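Translation initiation factor eIF2B subunit epsilon (PDB 5B04) serves as a component of the eIF2B complex, which exchanges GDP for GTP on the gamma subunit of translation initiation factor eIF2. Local coordinates at residues I[323-328]-I[337-342]; I[317-322]-I[331-336]. All coordinates share one frame; numbering follows the deposited sequence.

Contact 1 (I[323-328]-I[337-342]); sequences RSCIIK and TKVGDA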
loop_
_atom_site.group_PDB
_atom_site.type_symbol
_atom_site.label_atom_id
_atom_site.label_comp_id
_atom_site.label_asym_id
_atom_site.label_seq_id
_atom_site.Cartn_x
_atom_site.Cartn_y
_atom_site.Cartn_z
ATOM N N ARG I 323 -4.594 -12.834 47.196
ATOM C CA ARG I 323 -3.428 -12.246 46.555
ATOM C C ARG I 323 -2.189 -12.940 47.113
ATOM O O ARG I 323 -2.250 -13.536 48.189
ATOM C CB ARG I 323 -3.373 -10.738 46.791
ATOM C CG ARG I 323 -2.421 -9.989 45.872
ATOM C CD ARG I 323 -2.204 -8.575 46.372
ATOM N NE ARG I 323 -3.461 -7.959 46.787
ATOM C CZ ARG I 323 -3.546 -6.835 47.490
ATOM N NH1 ARG I 323 -2.443 -6.201 47.863
ATOM N NH2 ARG I 323 -4.733 -6.348 47.823
ATOM N N SER I 324 -1.086 -12.878 46.366
ATOM C CA SER I 324 0.175 -13.552 46.704
ATOM C C SER I 324 0.061 -15.073 46.594
ATOM O O SER I 324 1.046 -15.791 46.767
ATOM C CB SER I 324 0.661 -13.163 48.107
ATOM O OG SER I 324 -0.138 -13.764 49.112
ATOM N N CYS I 325 -1.142 -15.558 46.313
ATOM C CA CYS I 325 -1.332 -16.949 45.934
ATOM C C CYS I 325 -0.970 -17.119 44.470
ATOM O O CYS I 325 -1.400 -16.335 43.624
ATOM C CB CYS I 325 -2.772 -17.395 46.179
ATOM S SG CYS I 325 -3.188 -18.966 45.402
ATOM N N ILE I 326 -0.163 -18.131 44.170
ATOM C CA ILE I 326 0.211 -18.392 42.789
ATOM C C ILE I 326 -0.157 -19.820 42.385
ATOM O O ILE I 326 0.210 -20.790 43.050
ATOM C CB ILE I 326 1.724 -18.126 42.543
ATOM C CG1 ILE I 326 2.609 -19.033 43.399
ATOM C CG2 ILE I 326 2.058 -16.672 42.833
ATOM C CD1 ILE I 326 4.092 -18.847 43.146
ATOM N N ILE I 327 -0.918 -19.935 41.303
ATOM C CA ILE I 327 -1.302 -21.239 40.783
ATOM C C ILE I 327 -0.675 -21.457 39.407
ATOM O O ILE I 327 -0.939 -20.718 38.457
ATOM C CB ILE I 327 -2.840 -21.400 40.716
ATOM C CG1 ILE I 327 -3.491 -20.232 39.974
ATOM C CG2 ILE I 327 -3.420 -21.492 42.118
ATOM C CD1 ILE I 327 -4.945 -20.467 39.636
ATOM N N LYS I 328 0.177 -22.470 39.313
ATOM C CA LYS I 328 0.957 -22.692 38.103
ATOM C C LYS I 328 0.179 -23.489 37.058
ATOM O O LYS I 328 -1.041 -23.627 37.150
ATOM C CB LYS I 328 2.273 -23.391 38.449
ATOM C CG LYS I 328 3.104 -22.620 39.469
ATOM C CD LYS I 328 4.523 -23.150 39.580
ATOM C CE LYS I 328 5.352 -22.288 40.523
ATOM N NZ LYS I 328 6.786 -22.686 40.544
ATOM N N THR I 337 -14.011 -22.754 45.886
ATOM C CA THR I 337 -12.749 -23.159 46.493
ATOM C C THR I 337 -11.941 -21.938 46.920
ATOM O O THR I 337 -11.839 -20.961 46.181
ATOM C CB THR I 337 -11.908 -24.020 45.531
ATOM O OG1 THR I 337 -12.645 -25.192 45.163
ATOM C CG2 THR I 337 -10.599 -24.440 46.185
ATOM N N LYS I 338 -11.374 -21.999 48.120
ATOM C CA LYS I 338 -10.550 -20.915 48.637
ATOM C C LYS I 338 -9.099 -21.360 48.752
ATOM O O LYS I 338 -8.817 -22.470 49.205
ATOM C CB LYS I 338 -11.069 -20.452 49.999
ATOM C CG LYS I 338 -12.546 -20.106 50.007
ATOM C CD LYS I 338 -13.058 -19.892 51.421
ATOM C CE LYS I 338 -14.536 -20.232 51.524
ATOM N NZ LYS I 338 -15.186 -20.300 50.186
ATOM N N VAL I 339 -8.177 -20.500 48.332
ATOM C CA VAL I 339 -6.756 -20.787 48.480
ATOM C C VAL I 339 -6.084 -19.667 49.270
ATOM O O VAL I 339 -6.310 -18.486 49.004
ATOM C CB VAL I 339 -6.057 -20.959 47.120
ATOM C CG1 VAL I 339 -4.663 -21.530 47.317
ATOM C CG2 VAL I 339 -6.876 -21.868 46.216
ATOM N N GLY I 340 -5.261 -20.048 50.243
ATOM C CA GLY I 340 -4.684 -19.101 51.181
ATOM C C GLY I 340 -3.499 -18.302 50.674
ATOM O O GLY I 340 -3.069 -18.452 49.529
ATOM N N ASP I 341 -2.971 -17.447 51.546
ATOM C CA ASP I 341 -1.845 -16.581 51.214
ATOM C C ASP I 341 -0.562 -17.373 50.981
ATOM O O ASP I 341 -0.304 -18.362 51.666
ATOM C CB ASP I 341 -1.620 -15.555 52.328
ATOM C CG ASP I 341 -2.839 -14.688 52.579
ATOM O OD1 ASP I 341 -3.535 -14.337 51.604
ATOM O OD2 ASP I 341 -3.102 -14.359 53.756
ATOM N N ALA I 342 0.229 -16.927 50.008
ATOM C CA ALA I 342 1.535 -17.514 49.704
ATOM C C ALA I 342 1.464 -19.013 49.413
ATOM O O ALA I 342 2.431 -19.741 49.637
ATOM C CB ALA I 342 2.509 -17.249 50.848
#
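At a corner of the left-handed beta-helix, Ser-324 and Cys-325 of one coil meet Val-339 to Ala-342 of the next. Residues 323-325 lead into strand 326-327. Residues 340-342 leave strand 338-339 and turn the same corner 18 residues later in the chain. Ser-324 and Ala-342 occupy equivalent places, and both have positive phi. The two turns have similar backbone shapes and stack in adjacent coils.

The polar link is slight. Ser-324 OG lies between its own backbone N and carbonyl carbon (chi1 73°). From there it accepts a weak hydrogen bond from Ala-342 N, with N to OG 3.3 Å. The same hydroxyl passes beside the backbone of Asp-341, its OG 3.9 Å from Asp-341 CA. The backbone of Ser-324 takes part as well: its O receives a CA-H...O contact from Ala-342 CA at 3.4 Å.

The apolar half of the contact lies on the inner side of the corner. Cys-325 SG is anti to the backbone N (chi1 167°) and abuts one methyl branch of Val-339, with SG to CG1 3.5 Å. Cys-325 CB rests 3.5 Å from Gly-340 O, the carbonyl of the residue after Val-339. Gly-340 O has a weak hydrogen bond from Ser-343 OG.

On the side of this coil away from 337-342, a basic side chain of another subunit hydrogen-bonds to Cys-325 O. Arg-323 packs on the backbone of neighbouring subunits, so other subunits cover this part of the corner. An inward aliphatic residue followed by glycine, here Val-339 and Gly-340, and a tight turn stacked on that of the adjacent coil are typical of the hexapeptide-repeat left-handed beta-helix.

Contact 2 (I[317-322]-I[331-336]); sequences EDVVLA and TLIGAY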
loop_
_atom_site.group_PDB
_atom_site.type_symbol
_atom_site.label_atom_id
_atom_site.label_comp_id
_atom_site.label_asym_id
_atom_site.label_seq_id
_atom_site.Cartn_x
_atom_site.Cartn_y
_atom_site.Cartn_z
ATOM N N GLU I 317 -16.425 -20.324 38.284
ATOM C CA GLU I 317 -16.783 -19.062 38.914
ATOM C C GLU I 317 -16.821 -19.233 40.430
ATOM O O GLU I 317 -16.847 -20.357 40.933
ATOM C CB GLU I 317 -18.127 -18.555 38.390
ATOM C CG GLU I 317 -18.109 -18.180 36.914
ATOM C CD GLU I 317 -19.474 -17.771 36.395
ATOM O OE1 GLU I 317 -20.415 -17.661 37.209
ATOM O OE2 GLU I 317 -19.607 -17.559 35.170
ATOM N N ASP I 318 -16.809 -18.110 41.145
ATOM C CA ASP I 318 -16.851 -18.095 42.608
ATOM C C ASP I 318 -15.666 -18.816 43.251
ATOM O O ASP I 318 -15.797 -19.388 44.333
ATOM C CB ASP I 318 -18.160 -18.706 43.115
ATOM C CG ASP I 318 -19.378 -17.913 42.685
ATOM O OD1 ASP I 318 -19.644 -16.857 43.294
ATOM O OD2 ASP I 318 -20.068 -18.347 41.740
ATOM N N VAL I 319 -14.514 -18.788 42.589
ATOM C CA VAL I 319 -13.284 -19.295 43.189
ATOM C C VAL I 319 -12.548 -18.155 43.880
ATOM O O VAL I 319 -12.284 -17.118 43.272
ATOM C CB VAL I 319 -12.358 -19.954 42.148
ATOM C CG1 VAL I 319 -10.970 -20.174 42.733
ATOM C CG2 VAL I 319 -12.950 -21.266 41.668
ATOM N N VAL I 320 -12.224 -18.345 45.154
ATOM C CA VAL I 320 -11.567 -17.304 45.933
ATOM C C VAL I 320 -10.054 -17.489 45.963
ATOM O O VAL I 320 -9.533 -18.330 46.696
ATOM C CB VAL I 320 -12.096 -17.265 47.378
ATOM C CG1 VAL I 320 -11.444 -16.129 48.151
ATOM C CG2 VAL I 320 -13.609 -17.117 47.383
ATOM N N LEU I 321 -9.353 -16.699 45.156
ATOM C CA LEU I 321 -7.897 -16.716 45.150
ATOM C C LEU I 321 -7.346 -15.501 45.878
ATOM O O LEU I 321 -7.485 -14.372 45.410
ATOM C CB LEU I 321 -7.355 -16.756 43.720
ATOM C CG LEU I 321 -7.644 -18.010 42.896
ATOM C CD1 LEU I 321 -6.843 -17.989 41.605
ATOM C CD2 LEU I 321 -7.340 -19.262 43.700
ATOM N N ALA I 322 -6.727 -15.737 47.030
ATOM C CA ALA I 322 -6.080 -14.667 47.772
ATOM C C ALA I 322 -4.938 -14.092 46.947
ATOM O O ALA I 322 -4.386 -14.771 46.084
ATOM C CB ALA I 322 -5.571 -15.175 49.111
ATOM N N THR I 331 -3.498 -26.644 36.141
ATOM C CA THR I 331 -4.225 -26.671 37.406
ATOM C C THR I 331 -5.719 -26.431 37.199
ATOM O O THR I 331 -6.119 -25.484 36.522
ATOM C CB THR I 331 -3.670 -25.620 38.391
ATOM O OG1 THR I 331 -2.391 -26.048 38.875
ATOM C CG2 THR I 331 -4.611 -25.434 39.572
ATOM N N LEU I 332 -6.537 -27.301 37.783
ATOM C CA LEU I 332 -7.986 -27.172 37.705
ATOM C C LEU I 332 -8.570 -26.901 39.089
ATOM O O LEU I 332 -8.252 -27.598 40.051
ATOM C CB LEU I 332 -8.599 -28.437 37.096
ATOM C CG LEU I 332 -10.103 -28.477 36.812
ATOM C CD1 LEU I 332 -10.370 -29.340 35.596
ATOM C CD2 LEU I 332 -10.876 -29.012 38.005
ATOM N N ILE I 333 -9.424 -25.886 39.185
ATOM C CA ILE I 333 -10.033 -25.519 40.459
ATOM C C ILE I 333 -11.556 -25.451 40.366
ATOM O O ILE I 333 -12.106 -24.687 39.573
ATOM C CB ILE I 333 -9.510 -24.161 40.966
ATOM C CG1 ILE I 333 -7.981 -24.165 41.036
ATOM C CG2 ILE I 333 -10.108 -23.833 42.324
ATOM C CD1 ILE I 333 -7.387 -22.846 41.477
ATOM N N GLY I 334 -12.232 -26.253 41.185
ATOM C CA GLY I 334 -13.683 -26.251 41.230
ATOM C C GLY I 334 -14.224 -25.014 41.920
ATOM O O GLY I 334 -13.487 -24.304 42.603
ATOM N N ALA I 335 -15.517 -24.757 41.744
ATOM C CA ALA I 335 -16.146 -23.564 42.297
ATOM C C ALA I 335 -16.143 -23.570 43.824
ATOM O O ALA I 335 -16.005 -24.620 44.450
ATOM C CB ALA I 335 -17.569 -23.429 41.775
ATOM N N TYR I 336 -16.281 -22.379 44.403
ATOM C CA TYR I 336 -16.375 -22.189 45.851
ATOM C C TYR I 336 -15.129 -22.665 46.598
ATOM O O TYR I 336 -15.181 -22.936 47.797
ATOM C CB TYR I 336 -17.617 -22.899 46.400
ATOM C CG TYR I 336 -18.882 -22.561 45.647
ATOM C CD1 TYR I 336 -19.474 -21.311 45.773
ATOM C CD2 TYR I 336 -19.482 -23.488 44.806
ATOM C CE1 TYR I 336 -20.630 -20.995 45.084
ATOM C CE2 TYR I 336 -20.638 -23.183 44.113
ATOM C CZ TYR I 336 -21.207 -21.935 44.256
ATOM O OH TYR I 336 -22.358 -21.624 43.570
#
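Val-319 overlaps Ile-333 inside a corner of the left-handed beta-helix, their side chains crossing at about a right angle. Val-319 CG1 is 3.8 Å from Ile-333 CG2, and that methyl also touches Val-319 CG2. Ile-333 CG2 is anti to its backbone N and lies beside the carbonyl carbon, while CG1 takes the place beside N (chi1 -54°). The CG1 branch carries CD1 toward Leu-321, and Ile-333 CD1 meets Leu-321 CD2 at 4.2 Å. One isoleucine thus uses two branches to touch two residues of the other segment. Val-319 CG2 also packs against the carbonyl O of Gly-334.

Farther round the turn the backbones come together. Tyr-336 N donates a weak, bent hydrogen bond to Asp-318 O at 3.0 Å, with an angle of 129° at the hydrogen. Tyr-336 CA adds a CA-H...O contact to the same oxygen, which therefore meets two groups of one residue. Ala-335 CB sits 3.3 Å from Glu-317 O.

At the exposed surface, Asp-318 and Tyr-336 run side by side and point the same way. Asp-318 CB lies 3.9 Å from Tyr-336 CE1, and the carboxylate and ring planes are only 12° apart. Both residues have positive phi, as matching turn positions of stacked coils.

Ala-335 N is hydrogen-bonded to Glu-316 OE1, and Gly-334 O accepts from Thr-337 OG1. Strand 320-321 pairs in parallel with strand 338-339, and strand 332-333 lies between strands 313-315 and 349-350. Ile-333 and Leu-321 both reach Ile-327 of strand 326-327.

In the fold
Contacts 1 and 2 are successive corners of the same beta-helix, with centres 10 Å apart. Their segments alternate along the chain: 317-322 runs into 323-328, and 331-336 into 337-342. Strands 320-321 and 338-339 are parallel neighbours in one sheet and tie the two contacts together. Val-320 probably makes two backbone hydrogen bonds to this neighbour, its N to Thr-337 O at 2.8 Å and its O to Val-339 N at 3.0 Å. Past the strands, Ala-322 CB packs against Asp-341 OD1 at 3.3 Å. Leu-321 of contact 2 also touches Val-339 of contact 1, so the inward side chains of the two contacts meet inside the beta-helix.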